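Local coordinates for protein putative aminotransferase (Actinomadura melliaura, PDB 4ZWV) that probably transfers amino groups with pyridoxal 5'-phosphate as cofactor, as a putative sugar aminotransferase in making the aminopentose of the indolocarbazole AT2433, at residues R19-F24 with L244-L250; L112-E116 with R140-I144. All coordinates share one frame; numbering follows the deposited sequence.

Contact 1. Residues R19-F24 with L244-L250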
loop_
_atom_site.group_PDB
_atom_site.type_symbol
_atom_site.label_atom_id
_atom_site.label_comp_id
_atom_site.label_asym_id
_atom_site.label_seq_id
_atom_site.Cartn_x
_atom_site.Cartn_y
_atom_site.Cartn_z
ATOM N N ARG A 19 -5.985 -20.635 9.878
ATOM C CA ARG A 19 -6.496 -19.290 10.123
ATOM C C ARG A 19 -7.027 -18.646 8.851
ATOM O O ARG A 19 -8.061 -17.968 8.877
ATOM C CB ARG A 19 -5.418 -18.396 10.734
ATOM C CG ARG A 19 -5.113 -18.703 12.184
ATOM C CD ARG A 19 -6.293 -18.319 13.059
ATOM N NE ARG A 19 -5.863 -17.877 14.380
ATOM C CZ ARG A 19 -6.553 -17.040 15.144
ATOM N NH1 ARG A 19 -6.083 -16.701 16.333
ATOM N NH2 ARG A 19 -7.716 -16.549 14.723
ATOM N N VAL A 20 -6.335 -18.853 7.737
ATOM C CA VAL A 20 -6.811 -18.310 6.459
ATOM C C VAL A 20 -8.134 -18.962 6.060
ATOM O O VAL A 20 -9.040 -18.291 5.554
ATOM C CB VAL A 20 -5.763 -18.493 5.344
ATOM C CG1 VAL A 20 -6.350 -18.148 3.973
ATOM C CG2 VAL A 20 -4.550 -17.620 5.641
ATOM N N ALA A 21 -8.264 -20.262 6.301
ATOM C CA ALA A 21 -9.524 -20.951 6.008
ATOM C C ALA A 21 -10.679 -20.308 6.776
ATOM O O ALA A 21 -11.785 -20.197 6.252
ATOM C CB ALA A 21 -9.423 -22.445 6.344
ATOM N N GLU A 22 -10.408 -19.907 8.016
ATOM C CA GLU A 22 -11.398 -19.240 8.864
ATOM C C GLU A 22 -11.863 -17.931 8.217
ATOM O O GLU A 22 -13.063 -17.641 8.175
ATOM C CB GLU A 22 -10.814 -18.981 10.263
ATOM C CG GLU A 22 -11.744 -18.239 11.231
ATOM C CD GLU A 22 -11.028 -17.708 12.480
ATOM O OE1 GLU A 22 -9.798 -17.886 12.609
ATOM O OE2 GLU A 22 -11.699 -17.100 13.338
ATOM N N VAL A 23 -10.914 -17.161 7.696
ATOM C CA VAL A 23 -11.227 -15.902 7.026
ATOM C C VAL A 23 -12.089 -16.162 5.800
ATOM O O VAL A 23 -13.136 -15.541 5.623
ATOM C CB VAL A 23 -9.953 -15.140 6.632
ATOM C CG1 VAL A 23 -10.285 -13.915 5.770
ATOM C CG2 VAL A 23 -9.223 -14.688 7.886
ATOM N N PHE A 24 -11.663 -17.089 4.957
ATOM C CA PHE A 24 -12.442 -17.393 3.754
ATOM C C PHE A 24 -13.849 -17.895 4.107
ATOM O O PHE A 24 -14.834 -17.512 3.474
ATOM C CB PHE A 24 -11.716 -18.425 2.887
ATOM C CG PHE A 24 -10.499 -17.903 2.178
ATOM C CD1 PHE A 24 -10.183 -16.548 2.169
ATOM C CD2 PHE A 24 -9.656 -18.781 1.509
ATOM C CE1 PHE A 24 -9.040 -16.090 1.509
ATOM C CE2 PHE A 24 -8.523 -18.330 0.855
ATOM C CZ PHE A 24 -8.209 -16.987 0.850
ATOM N N LEU A 244 -7.222 -11.141 6.195
ATOM C CA LEU A 244 -6.398 -12.211 5.626
ATOM C C LEU A 244 -4.988 -12.185 6.218
ATOM O O LEU A 244 -4.450 -13.220 6.665
ATOM C CB LEU A 244 -6.328 -12.093 4.104
ATOM C CG LEU A 244 -5.363 -13.012 3.358
ATOM C CD1 LEU A 244 -5.742 -14.487 3.535
ATOM C CD2 LEU A 244 -5.313 -12.631 1.882
ATOM N N ASN A 245 -4.396 -11.002 6.256
ATOM C CA ASN A 245 -3.037 -10.889 6.752
ATOM C C ASN A 245 -2.994 -10.918 8.267
ATOM O O ASN A 245 -2.067 -11.493 8.837
ATOM C CB ASN A 245 -2.398 -9.621 6.180
ATOM C CG ASN A 245 -2.362 -9.664 4.672
ATOM O OD1 ASN A 245 -3.210 -9.068 4.008
ATOM N ND2 ASN A 245 -1.423 -10.432 4.120
ATOM N N ALA A 246 -4.008 -10.368 8.931
ATOM C CA ALA A 246 -4.033 -10.461 10.396
ATOM C C ALA A 246 -4.122 -11.922 10.848
ATOM O O ALA A 246 -3.516 -12.297 11.860
ATOM C CB ALA A 246 -5.186 -9.659 10.972
ATOM N N ALA A 247 -4.841 -12.753 10.095
ATOM C CA ALA A 247 -4.966 -14.174 10.434
ATOM C C ALA A 247 -3.608 -14.868 10.387
ATOM O O ALA A 247 -3.286 -15.681 11.257
ATOM C CB ALA A 247 -5.945 -14.863 9.499
ATOM N N ILE A 248 -2.810 -14.529 9.380
ATOM C CA ILE A 248 -1.482 -15.104 9.233
ATOM C C ILE A 248 -0.580 -14.653 10.387
ATOM O O ILE A 248 0.119 -15.471 10.989
ATOM C CB ILE A 248 -0.871 -14.725 7.868
ATOM C CG1 ILE A 248 -1.718 -15.355 6.755
ATOM C CG2 ILE A 248 0.586 -15.199 7.782
ATOM C CD1 ILE A 248 -1.370 -14.860 5.361
ATOM N N GLY A 249 -0.627 -13.367 10.712
ATOM C CA GLY A 249 0.112 -12.859 11.860
ATOM C C GLY A 249 -0.274 -13.554 13.154
ATOM O O GLY A 249 0.597 -13.900 13.951
ATOM N N LEU A 250 -1.570 -13.765 13.368
ATOM C CA LEU A 250 -2.033 -14.457 14.576
ATOM C C LEU A 250 -1.437 -15.857 14.671
ATOM O O LEU A 250 -0.995 -16.291 15.745
ATOM C CB LEU A 250 -3.562 -14.543 14.597
ATOM C CG LEU A 250 -4.237 -13.238 15.009
ATOM C CD1 LEU A 250 -5.702 -13.174 14.561
ATOM C CD2 LEU A 250 -4.111 -13.031 16.514
#

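Contact 2. Residues L112-E116 with R140-I144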
loop_
_atom_site.group_PDB
_atom_site.type_symbol
_atom_site.label_atom_id
_atom_site.label_comp_id
_atom_site.label_asym_id
_atom_site.label_seq_id
_atom_site.Cartn_x
_atom_site.Cartn_y
_atom_site.Cartn_z
ATOM N N LEU A 112 24.871 9.827 16.301
ATOM C CA LEU A 112 24.059 10.847 16.963
ATOM C C LEU A 112 24.803 12.169 17.159
ATOM O O LEU A 112 24.166 13.198 17.365
ATOM C CB LEU A 112 23.535 10.325 18.308
ATOM C CG LEU A 112 22.582 9.129 18.175
ATOM C CD1 LEU A 112 22.098 8.660 19.547
ATOM C CD2 LEU A 112 21.398 9.448 17.287
ATOM N N ASP A 113 26.136 12.152 17.109
ATOM C CA ASP A 113 26.902 13.399 17.112
ATOM C C ASP A 113 26.625 14.160 15.820
ATOM O O ASP A 113 26.428 15.380 15.822
ATOM C CB ASP A 113 28.403 13.131 17.233
ATOM C CG ASP A 113 28.789 12.556 18.577
ATOM O OD1 ASP A 113 28.320 13.081 19.606
ATOM O OD2 ASP A 113 29.553 11.571 18.601
ATOM N N ASP A 114 26.617 13.423 14.714
ATOM C CA ASP A 114 26.353 14.019 13.410
ATOM C C ASP A 114 24.903 14.488 13.343
ATOM O O ASP A 114 24.620 15.550 12.799
ATOM C CB ASP A 114 26.658 13.019 12.290
ATOM C CG ASP A 114 26.743 13.676 10.923
ATOM O OD1 ASP A 114 27.436 14.716 10.801
ATOM O OD2 ASP A 114 26.126 13.155 9.970
ATOM N N LEU A 115 23.998 13.705 13.920
ATOM C CA LEU A 115 22.601 14.111 13.995
ATOM C C LEU A 115 22.458 15.474 14.658
ATOM O O LEU A 115 21.822 16.379 14.111
ATOM C CB LEU A 115 21.774 13.082 14.758
ATOM C CG LEU A 115 20.341 13.564 15.020
ATOM C CD1 LEU A 115 19.557 13.713 13.721
ATOM C CD2 LEU A 115 19.640 12.618 15.970
ATOM N N GLU A 116 23.069 15.632 15.826
ATOM C CA GLU A 116 22.897 16.879 16.558
ATOM C C GLU A 116 23.451 18.070 15.764
ATOM O O GLU A 116 22.848 19.151 15.757
ATOM C CB GLU A 116 23.543 16.804 17.940
ATOM C CG GLU A 116 23.300 18.094 18.723
ATOM C CD GLU A 116 23.399 17.938 20.227
ATOM O OE1 GLU A 116 23.998 16.949 20.702
ATOM O OE2 GLU A 116 22.879 18.831 20.934
ATOM N N ARG A 140 19.671 9.193 24.704
ATOM C CA ARG A 140 20.573 10.218 24.195
ATOM C C ARG A 140 19.879 11.058 23.132
ATOM O O ARG A 140 19.984 12.294 23.114
ATOM C CB ARG A 140 21.840 9.588 23.628
ATOM C CG ARG A 140 22.810 10.612 23.118
ATOM C CD ARG A 140 24.117 9.989 22.694
ATOM N NE ARG A 140 24.976 10.999 22.088
ATOM C CZ ARG A 140 26.015 10.722 21.315
ATOM N NH1 ARG A 140 26.329 9.460 21.062
ATOM N NH2 ARG A 140 26.736 11.707 20.796
ATOM N N LEU A 141 19.155 10.376 22.257
ATOM C CA LEU A 141 18.363 11.028 21.235
ATOM C C LEU A 141 17.373 12.021 21.859
ATOM O O LEU A 141 17.284 13.167 21.414
ATOM C CB LEU A 141 17.644 9.962 20.412
ATOM C CG LEU A 141 16.666 10.455 19.366
ATOM C CD1 LEU A 141 17.379 11.301 18.321
ATOM C CD2 LEU A 141 15.965 9.268 18.726
ATOM N N ALA A 142 16.675 11.605 22.917
ATOM C CA ALA A 142 15.728 12.497 23.594
ATOM C C ALA A 142 16.423 13.749 24.151
ATOM O O ALA A 142 15.866 14.844 24.093
ATOM C CB ALA A 142 14.995 11.755 24.711
ATOM N N GLY A 143 17.636 13.597 24.682
ATOM C CA GLY A 143 18.394 14.739 25.171
ATOM C C GLY A 143 18.777 15.714 24.063
ATOM O O GLY A 143 18.741 16.938 24.241
ATOM N N ILE A 144 19.148 15.165 22.914
ATOM C CA ILE A 144 19.454 15.975 21.744
ATOM C C ILE A 144 18.244 16.820 21.357
ATOM O O ILE A 144 18.380 18.017 21.071
ATOM C CB ILE A 144 19.892 15.086 20.569
ATOM C CG1 ILE A 144 21.286 14.528 20.863
ATOM C CG2 ILE A 144 19.884 15.878 19.258
ATOM C CD1 ILE A 144 21.705 13.379 19.950
HETATM O O HOH W 1 24.928 14.528 20.082
HETATM O O HOH W 2 28.760 9.023 19.476
HETATM O O HOH W 3 20.364 19.623 19.828
#

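Contact 1. Residues R19-F24 with L244-L250
Arg19 lies over both Ala247 and Leu250, touching each with a different part of its side chain. Near the backbone its CB packs on the Ala247 methyl, CB to CB 3.8 Å; consistent with the small side chain, the segment axes come within 8.6 Å. Farther out the chain bends at chi2 (-69°) and again at chi3, which carries the guanidinium across Leu250: the leucine CB sits under one face, off toward the rim, 3.7 Å from Arg19 NH1. The arginine's main polar partner is Glu37 of helix 33-46, which forms a salt bridge with NH1. In one of two conformers of Glu22, and so less certainly, Glu22 OE1 also accepts from Arg19 NH2 at 3.3 Å through its syn lone pair, 21° out of the guanidinium plane.

Val23 CG2 also packs on Ala247 CB, at 3.7 Å. One turn earlier, Leu244 reaches across with CD1, which meets Val20 CG1 at 3.7 Å and has Phe24 CE1 obliquely beside it. Val20 uses its second branch as well, with CG2 lying 3.8 Å from Ile248 CG1. Leu244 and Ile248 also pack against Ile248 and Leu244, respectively, of the second subunit, so this apolar side continues into the dimer interface. With the segments running nearly antiparallel (153°), the geometry is that of an N-terminal helix laid along the start of the long helix 243-273, next to the subunit interface of a fold type I pyridoxal-phosphate aminotransferase dimer.

Contact 2. Residues L112-E116 with R140-I144
Arg140 and Asp113 form a salt bridge at the exposed edge of two neighbouring helices in the large alpha/beta domain, built on a mixed seven-stranded sheet. The segments run 14° from parallel, their axes 10.6 Å apart at closest; Leu115 and Leu141 rest on Ile126 and Val128 of strand 123-129, which places both helices on one side of the sheet.

With CG anti to the backbone N (chi1 -179°) and an extended chain out to NE, Arg140 reaches over Leu112, whose CB lies under the centre of the guanidinium face, 3.9 Å from CZ. Asp113 OD1 meets the guanidinium edge at NH2; the modelled separation of 2.4 Å is too short to be taken literally. The carboxylate and guanidinium planes are 60° apart, so they do not pair flat, and a water instead links Asp113 OD2 to Arg140 NH1.

Leu141 points its CD1 at Leu115 CD2, 3.5 Å away, the two chains crossing at about a right angle. Ile144 then fills the groove between the helices: CD1 touches Leu112 O at 3.6 Å and also Leu112 CB, CG1 lies 3.6 Å from Glu116 OE1, and CG2 lies against Glu116 CB at 4.0 Å. Without CD1 and both gamma carbons, an alanine here is likely to leave a gap between Leu112 and the aliphatic part of Glu116. Arg147 holds that glutamate's OE2 in a salt bridge. The same OE2 takes a hydrogen bond from a water whose other proton goes to Ile144 O, at 2.8 Å.

How the contacts relate
Contacts 1 and 2 share no helix: their centres are 41 Å apart, on opposite sides of the chain's centre, with nearest atoms about 28 Å apart. The buried areas are almost equal, 373 and 374 Å², but the settings differ. Contact 1 is buried, joins residues far apart in sequence in antiparallel sense and borders the second subunit; contact 2, between nearly parallel helices close in sequence, is partly buried, rests on the central sheet and touches no other chain. Chemistry follows place: across 19-24 and 244-250 the touches are van der Waals, mostly apolar, with Arg19's charge met by Glu37 outside the pair, whereas contact 2 adds a salt bridge and bridging waters on its exposed side.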